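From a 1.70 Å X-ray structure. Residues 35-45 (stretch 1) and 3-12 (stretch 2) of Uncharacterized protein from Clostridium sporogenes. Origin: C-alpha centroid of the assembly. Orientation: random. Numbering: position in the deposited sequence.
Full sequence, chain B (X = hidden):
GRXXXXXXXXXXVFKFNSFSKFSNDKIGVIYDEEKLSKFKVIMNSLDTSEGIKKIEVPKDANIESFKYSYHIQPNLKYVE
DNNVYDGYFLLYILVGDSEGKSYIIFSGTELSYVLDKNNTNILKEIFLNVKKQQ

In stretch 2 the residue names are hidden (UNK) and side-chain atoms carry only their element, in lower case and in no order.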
ATOM      1  N   LYS B  35      -8.657   6.380  -1.882  1.00 16.41           N
ATOM      2  CA  LYS B  35      -8.771   6.417  -0.415  1.00 15.52           C
ATOM      3  C   LYS B  35      -8.773   4.998   0.172  1.00 14.57           C
ATOM      4  O   LYS B  35      -8.078   4.725   1.160  1.00 14.02           O
ATOM      5  CB  LYS B  35     -10.022   7.146   0.019  1.00 14.70           C
ATOM      6  CG  LYS B  35      -9.995   8.619  -0.353  1.00 16.57           C
ATOM      7  CD  LYS B  35     -11.296   9.307   0.027  1.00 17.62           C
ATOM      8  CE  LYS B  35     -11.105  10.790  -0.277  1.00 21.47           C
ATOM      9  NZ  LYS B  35     -12.373  11.548  -0.131  1.00 28.64           N
ATOM     10  N   LEU B  36      -9.508   4.100  -0.482  1.00 14.48           N
ATOM     11  CA  LEU B  36      -9.581   2.695  -0.052  1.00 12.89           C
ATOM     12  C   LEU B  36      -8.220   2.002  -0.141  1.00 13.46           C
ATOM     13  O   LEU B  36      -7.819   1.279   0.809  1.00 13.27           O
ATOM     14  CB  LEU B  36     -10.642   1.932  -0.835  1.00 14.34           C
ATOM     15  CG  LEU B  36     -12.083   2.420  -0.628  1.00 15.75           C
ATOM     16  CD1 LEU B  36     -13.004   1.683  -1.579  1.00 17.20           C
ATOM     17  CD2 LEU B  36     -12.542   2.270   0.814  1.00 16.97           C
ATOM     18  N   SER B  37      -7.506   2.243  -1.240  1.00 14.15           N
ATOM     19  CA  SER B  37      -6.145   1.695  -1.438  1.00 15.42           C
ATOM     20  C   SER B  37      -5.184   2.176  -0.339  1.00 15.55           C
ATOM     21  O   SER B  37      -4.472   1.368   0.250  1.00 14.49           O
ATOM     22  CB  SER B  37      -5.603   2.081  -2.822  1.00 19.04           C
ATOM     23  OG  SER B  37      -4.204   1.829  -2.999  1.00 19.08           O
ATOM     24  N   LYS B  38      -5.227   3.477  -0.024  1.00 15.03           N
ATOM     25  CA  LYS B  38      -4.397   4.013   1.056  1.00 15.44           C
ATOM     26  C   LYS B  38      -4.736   3.407   2.433  1.00 13.97           C
ATOM     27  O   LYS B  38      -3.820   3.048   3.214  1.00 15.39           O
ATOM     28  CB  LYS B  38      -4.479   5.526   1.108  1.00 17.34           C
ATOM     29  CG  LYS B  38      -3.808   6.228  -0.051  1.00 16.29           C
ATOM     30  CD  LYS B  38      -4.217   7.688  -0.085  1.00 20.06           C
ATOM     31  CE  LYS B  38      -3.600   8.460  -1.204  1.00 23.91           C
ATOM     32  NZ  LYS B  38      -4.024   9.895  -1.201  1.00 28.51           N
ATOM     33  N   PHE B  39      -6.020   3.208   2.713  1.00 13.04           N
ATOM     34  CA  PHE B  39      -6.424   2.577   3.997  1.00 12.97           C
ATOM     35  C   PHE B  39      -6.013   1.102   4.061  1.00 12.58           C
ATOM     36  O   PHE B  39      -5.566   0.625   5.106  1.00 12.31           O
ATOM     37  CB  PHE B  39      -7.905   2.718   4.262  1.00 14.19           C
ATOM     38  CG  PHE B  39      -8.274   2.469   5.704  1.00 13.06           C
ATOM     39  CD1 PHE B  39      -7.863   3.364   6.682  1.00 15.89           C
ATOM     40  CD2 PHE B  39      -8.936   1.316   6.085  1.00 17.07           C
ATOM     41  CE1 PHE B  39      -8.157   3.122   8.022  1.00 17.27           C
ATOM     42  CE2 PHE B  39      -9.255   1.070   7.417  1.00 17.36           C
ATOM     43  CZ  PHE B  39      -8.861   1.974   8.385  1.00 18.49           C
ATOM     44  N   LYS B  40      -6.114   0.397   2.937  1.00 14.01           N
ATOM     45  CA  LYS B  40      -5.652  -1.007   2.853  1.00 14.02           C
ATOM     46  C   LYS B  40      -4.194  -1.125   3.277  1.00 13.52           C
ATOM     47  O   LYS B  40      -3.834  -2.017   4.046  1.00 15.28           O
ATOM     48  CB  LYS B  40      -5.817  -1.575   1.438  1.00 15.39           C
ATOM     49  CG  LYS B  40      -5.430  -3.051   1.320  1.00 19.29           C
ATOM     50  CD  LYS B  40      -5.472  -3.541  -0.129  1.00 23.11           C
ATOM     51  CE  LYS B  40      -4.105  -3.822  -0.701  1.00 28.26           C
ATOM     52  NZ  LYS B  40      -4.182  -4.453  -2.046  1.00 28.79           N
ATOM     53  N   VAL B  41      -3.355  -0.255   2.721  1.00 15.26           N
ATOM     54  CA  VAL B  41      -1.922  -0.288   2.969  1.00 17.60           C
ATOM     55  C   VAL B  41      -1.637  -0.123   4.473  1.00 16.81           C
ATOM     56  O   VAL B  41      -0.858  -0.889   5.041  1.00 18.32           O
ATOM     57  CB  VAL B  41      -1.178   0.758   2.119  1.00 18.95           C
ATOM     58  CG1 VAL B  41       0.258   0.956   2.584  1.00 20.92           C
ATOM     59  CG2 VAL B  41      -1.205   0.325   0.645  1.00 21.94           C
ATOM     60  N   ILE B  42      -2.314   0.837   5.112  1.00 17.09           N
ATOM     61  CA  ILE B  42      -2.198   1.020   6.575  1.00 17.52           C
ATOM     62  C   ILE B  42      -2.614  -0.250   7.325  1.00 16.85           C
ATOM     63  O   ILE B  42      -1.848  -0.737   8.173  1.00 17.03           O
ATOM     64  CB  ILE B  42      -3.021   2.230   7.071  1.00 17.80           C
ATOM     65  CG1 ILE B  42      -2.347   3.506   6.574  1.00 21.61           C
ATOM     66  CG2 ILE B  42      -3.174   2.204   8.605  1.00 16.55           C
ATOM     67  CD1 ILE B  42      -3.197   4.746   6.717  1.00 22.47           C
HETATM   68  N   MSE B  43      -3.784  -0.799   6.982  1.00 17.25           N
HETATM   69  CA  MSE B  43      -4.323  -1.984   7.667  1.00 17.68           C
HETATM   70  C   MSE B  43      -3.413  -3.193   7.523  1.00 18.90           C
HETATM   71  O   MSE B  43      -3.262  -3.964   8.479  1.00 21.03           O
HETATM   72  CB  MSE B  43      -5.747  -2.327   7.243  1.00 17.33           C
HETATM   73  CG  MSE B  43      -6.771  -1.253   7.635  1.00 16.91           C
HETATM   74 SE   MSE B  43      -6.892  -0.974   9.586  0.75 18.08          SE
HETATM   75  CE  MSE B  43      -7.495  -2.797  10.026  1.00 23.60           C
ATOM     76  N   ASN B  44      -2.788  -3.365   6.355  1.00 15.36           N
ATOM     77  CA  ASN B  44      -1.821  -4.461   6.148  1.00 15.97           C
ATOM     78  C   ASN B  44      -0.424  -4.227   6.754  1.00 18.37           C
ATOM     79  O   ASN B  44       0.404  -5.139   6.730  1.00 20.54           O
ATOM     80  CB  ASN B  44      -1.652  -4.781   4.661  1.00 17.95           C
ATOM     81  CG  ASN B  44      -2.792  -5.604   4.100  1.00 20.28           C
ATOM     82  OD1 ASN B  44      -3.465  -6.344   4.827  1.00 23.45           O
ATOM     83  ND2 ASN B  44      -2.947  -5.562   2.803  1.00 18.11           N
ATOM     84  N   SER B  45      -0.158  -3.022   7.249  1.00 17.37           N
ATOM     85  CA  SER B  45       1.146  -2.682   7.784  1.00 18.73           C
ATOM     86  C   SER B  45       1.139  -2.381   9.289  1.00 17.08           C
ATOM     87  O   SER B  45       2.185  -1.974   9.827  1.00 18.90           O
ATOM     88  CB  SER B  45       1.727  -1.541   6.954  1.00 20.18           C
ATOM     89  OG  SER B  45       1.064  -0.353   7.211  1.00 24.18           O
ATOM     90  N   UNK B   3      -3.508 -14.536   6.769  1.00 50.31           N
ATOM     91  CA  UNK B   3      -4.648 -13.667   6.345  1.00 46.83           C
ATOM     92  C   UNK B   3      -4.174 -12.286   5.936  1.00 44.20           C
ATOM     93  O   UNK B   3      -3.729 -11.503   6.776  1.00 43.34           O
ATOM     94  c   UNK B   3      -5.674 -13.550   7.451  1.00 55.46           C
ATOM     95  c   UNK B   3      -6.291 -14.883   7.834  1.00 56.74           C
ATOM     96  c   UNK B   3      -7.812 -12.640   9.466  1.00 67.11           C
ATOM     97 se   UNK B   3      -7.750 -14.594   9.136  0.75 65.16          SE
ATOM     98  N   UNK B   4      -4.269 -11.982   4.642  1.00 35.53           N
ATOM     99  CA  UNK B   4      -3.831 -10.689   4.064  1.00 35.35           C
ATOM    100  C   UNK B   4      -5.017 -10.016   3.362  1.00 28.79           C
ATOM    101  O   UNK B   4      -5.648 -10.701   2.538  1.00 25.89           O
ATOM    102  c   UNK B   4      -0.860  -9.298   3.741  1.00 64.24           C
ATOM    103  c   UNK B   4      -2.707 -10.936   3.011  1.00 47.81           C
ATOM    104  o   UNK B   4      -0.121  -8.330   3.519  1.00 67.23           O
ATOM    105  c   UNK B   4      -1.857  -9.700   2.652  1.00 59.22           C
ATOM    106  o   UNK B   4      -0.774  -9.943   4.812  1.00 72.44           O
ATOM    107  N   UNK B   5      -5.251  -8.704   3.611  1.00 21.54           N
ATOM    108  CA  UNK B   5      -6.306  -7.941   2.925  1.00 20.62           C
ATOM    109  C   UNK B   5      -5.865  -7.728   1.495  1.00 19.78           C
ATOM    110  O   UNK B   5      -4.789  -7.153   1.242  1.00 18.74           O
ATOM    111  c   UNK B   5      -7.029  -6.667   4.995  1.00 26.62           C
ATOM    112  c   UNK B   5      -7.722  -5.825   2.725  1.00 17.65           C
ATOM    113  c   UNK B   5      -6.608  -6.548   3.526  1.00 19.50           C
ATOM    114  c   UNK B   5      -6.974  -5.358   5.763  1.00 26.21           C
ATOM    115  N   UNK B   6      -6.691  -8.184   0.559  1.00 16.61           N
ATOM    116  CA  UNK B   6      -6.406  -8.015  -0.867  1.00 17.18           C
ATOM    117  C   UNK B   6      -7.046  -6.767  -1.419  1.00 16.49           C
ATOM    118  O   UNK B   6      -6.481  -6.156  -2.338  1.00 19.04           O
ATOM    119  c   UNK B   6      -6.824  -9.223  -1.714  1.00 19.32           C
ATOM    120  o   UNK B   6      -8.149  -9.598  -1.423  1.00 21.69           O
ATOM    121  N   UNK B   7      -8.243  -6.421  -0.931  1.00 15.80           N
ATOM    122  CA  UNK B   7      -8.953  -5.224  -1.409  1.00 16.57           C
ATOM    123  C   UNK B   7      -9.996  -4.768  -0.409  1.00 16.54           C
ATOM    124  O   UNK B   7     -10.467  -5.582   0.402  1.00 14.98           O
ATOM    125  o   UNK B   7     -10.619  -6.519  -2.698  1.00 17.77           O
ATOM    126  c   UNK B   7      -9.621  -5.489  -2.764  1.00 17.60           C
ATOM    127  N   UNK B   8     -10.341  -3.477  -0.466  1.00 16.48           N
ATOM    128  CA  UNK B   8     -11.502  -2.912   0.241  1.00 16.38           C
ATOM    129  C   UNK B   8     -12.503  -2.452  -0.786  1.00 18.66           C
ATOM    130  O   UNK B   8     -12.115  -1.833  -1.771  1.00 20.35           O
ATOM    131  c   UNK B   8      -9.359  -2.764   2.459  1.00 30.35           C
ATOM    132  c   UNK B   8     -10.354  -0.576   3.093  1.00 27.54           C
ATOM    133  c   UNK B   8     -10.607  -1.926   2.455  1.00 26.20           C
ATOM    134  c   UNK B   8     -11.135  -1.680   1.058  1.00 20.17           C
ATOM    135  N   UNK B   9     -13.772  -2.739  -0.549  1.00 16.41           N
ATOM    136  CA  UNK B   9     -14.862  -2.302  -1.437  1.00 17.69           C
ATOM    137  C   UNK B   9     -15.471  -0.987  -0.953  1.00 16.18           C
ATOM    138  O   UNK B   9     -15.910  -0.186  -1.764  1.00 15.07           O
ATOM    139  o   UNK B   9     -16.374  -3.786  -0.287  1.00 22.25           O
ATOM    140  c   UNK B   9     -15.918  -3.384  -1.570  1.00 20.16           C
ATOM    141  N   UNK B  10     -15.476  -0.776   0.362  1.00 13.41           N
ATOM    142  CA  UNK B  10     -15.987   0.466   0.953  1.00 13.71           C
ATOM    143  C   UNK B  10     -15.597   0.560   2.426  1.00 12.33           C
ATOM    144  O   UNK B  10     -15.159  -0.440   3.012  1.00 12.80           O
ATOM    145  c   UNK B  10     -17.516   0.538   0.868  1.00 14.54           C
ATOM    146  o   UNK B  10     -18.104  -0.528   1.569  1.00 14.92           O
ATOM    147  N   UNK B  11     -15.782   1.751   2.991  1.00 12.36           N
ATOM    148  CA  UNK B  11     -15.707   1.952   4.434  1.00 12.22           C
ATOM    149  C   UNK B  11     -16.972   2.681   4.887  1.00 13.35           C
ATOM    150  O   UNK B  11     -17.181   3.818   4.519  1.00 14.97           O
ATOM    151  c   UNK B  11     -11.957   3.120   4.446  1.00 13.75           C
ATOM    152  c   UNK B  11     -13.145   2.179   4.382  1.00 12.72           C
ATOM    153  c   UNK B  11     -14.460   2.932   6.400  1.00 16.24           C
ATOM    154  c   UNK B  11     -14.465   2.782   4.881  1.00 12.95           C
ATOM    155  N   UNK B  12     -17.801   2.021   5.688  1.00 12.80           N
ATOM    156  CA  UNK B  12     -18.962   2.673   6.302  1.00 13.53           C
ATOM    157  C   UNK B  12     -18.470   3.515   7.476  1.00 12.85           C
ATOM    158  O   UNK B  12     -17.630   3.051   8.253  1.00 12.78           O
ATOM    159  c   UNK B  12     -19.993   1.667   6.767  1.00 15.05           C
ATOM    160  c   UNK B  12     -20.608   0.922   5.618  1.00 18.40           C
ATOM    161  o   UNK B  12     -20.528  -0.317   5.574  1.00 22.14           O
ATOM    162  o   UNK B  12     -21.190   1.591   4.764  1.00 21.82           O
TER
HETATM  163  O   HOH W   1       0.141  -7.964   6.489  1.00 46.81           O
HETATM  164  O   HOH W   2      -2.749  -6.948  -1.290  1.00 28.89           O

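Position 3 carries three carbons and one selenium in an unbranched chain, with the selenium between the second and third carbons, and it touches nothing on the helix. That is selenomethionine, Met3.

Position 4 has three carbons in a row, the third bearing two oxygens. Its CA-to-CB bond points sideways, but the end of the chain comes nearer, and one oxygen lies 3.9 Å from CG of Asn44. A carboxylate after two carbons makes this Glu4. The oxygen of water 1 lies 2.8 Å from Glu4 OE1 and 2.8 Å from Asn44 O, placing it between Glu4 and the backbone of Asn44.

Position 5 shows four carbons, forked at the first, with one arm two carbons long: a beta-branched aliphatic, pointing toward the helix. The tip of the long arm sits 3.6 Å from CB of Met43, and the short arm 3.9 Å from CG of Lys40. This is Ile5. Its backbone is read by one side chain: Ile5 N donates to Asn44 OD1 (3.2 Å), and Asn44 ND2 donates to Ile5 O (2.9 Å, nearly linear). The amide thus serves both backbone polar groups of a single residue.

Position 6 has one carbon and then one oxygen, and the side chain points away from the helix. It is Ser6, and its contribution is backbone: Lys40 NZ donates to Ser6 O at 2.9 Å.

Position 7 repeats the pattern, one carbon and one oxygen directed away, with Lys40 CD 4.1 Å from its CA. It is Ser7.

Position 8 has four carbons forked at the second, and it points toward the helix. One branch end lies 3.8 Å from CD2 of Phe39, near the plane of the ring at its edge, and the other lies 3.9 Å from CB of Lys40. A fork one carbon further out than at position 5 means Leu8. Its CB is 4.1 Å from CB of Leu36, where the two backbones run close.

Position 9, one carbon and one oxygen pointing away, is Ser9; its O lies 3.5 Å from CD1 of Leu36.

Position 10 is the same small hydroxyl side chain, again turned away: Ser10, whose backbone C is 3.9 Å from CD2 of Leu36.

Position 11 returns to four carbons forked at the first, pointing toward the helix. The first carbon of its long arm is 3.6 Å from CD2 of Leu36, and the end of that arm is 3.9 Å from CD2 of Phe39. This is Ile11.

Position 12 has two carbons, the second with two oxygens, and lies beyond the helix's reach: Asp12.

The rule is a spacing of three. Ile5, Leu8 and Ile11 face the helix, while the serine pairs between them point away and leave backbone accessible to Leu36 and Lys40. Leu36, Phe39 and Met43 supply the apolar surface. Lys40 and Asn44 bond to strand backbone, and water 2, accepting from Lys40 NZ (3.0 Å) and donating to Ile5 O (3.3 Å), adds a bridge.

Stretch 2 3-12: MEISSLSSID
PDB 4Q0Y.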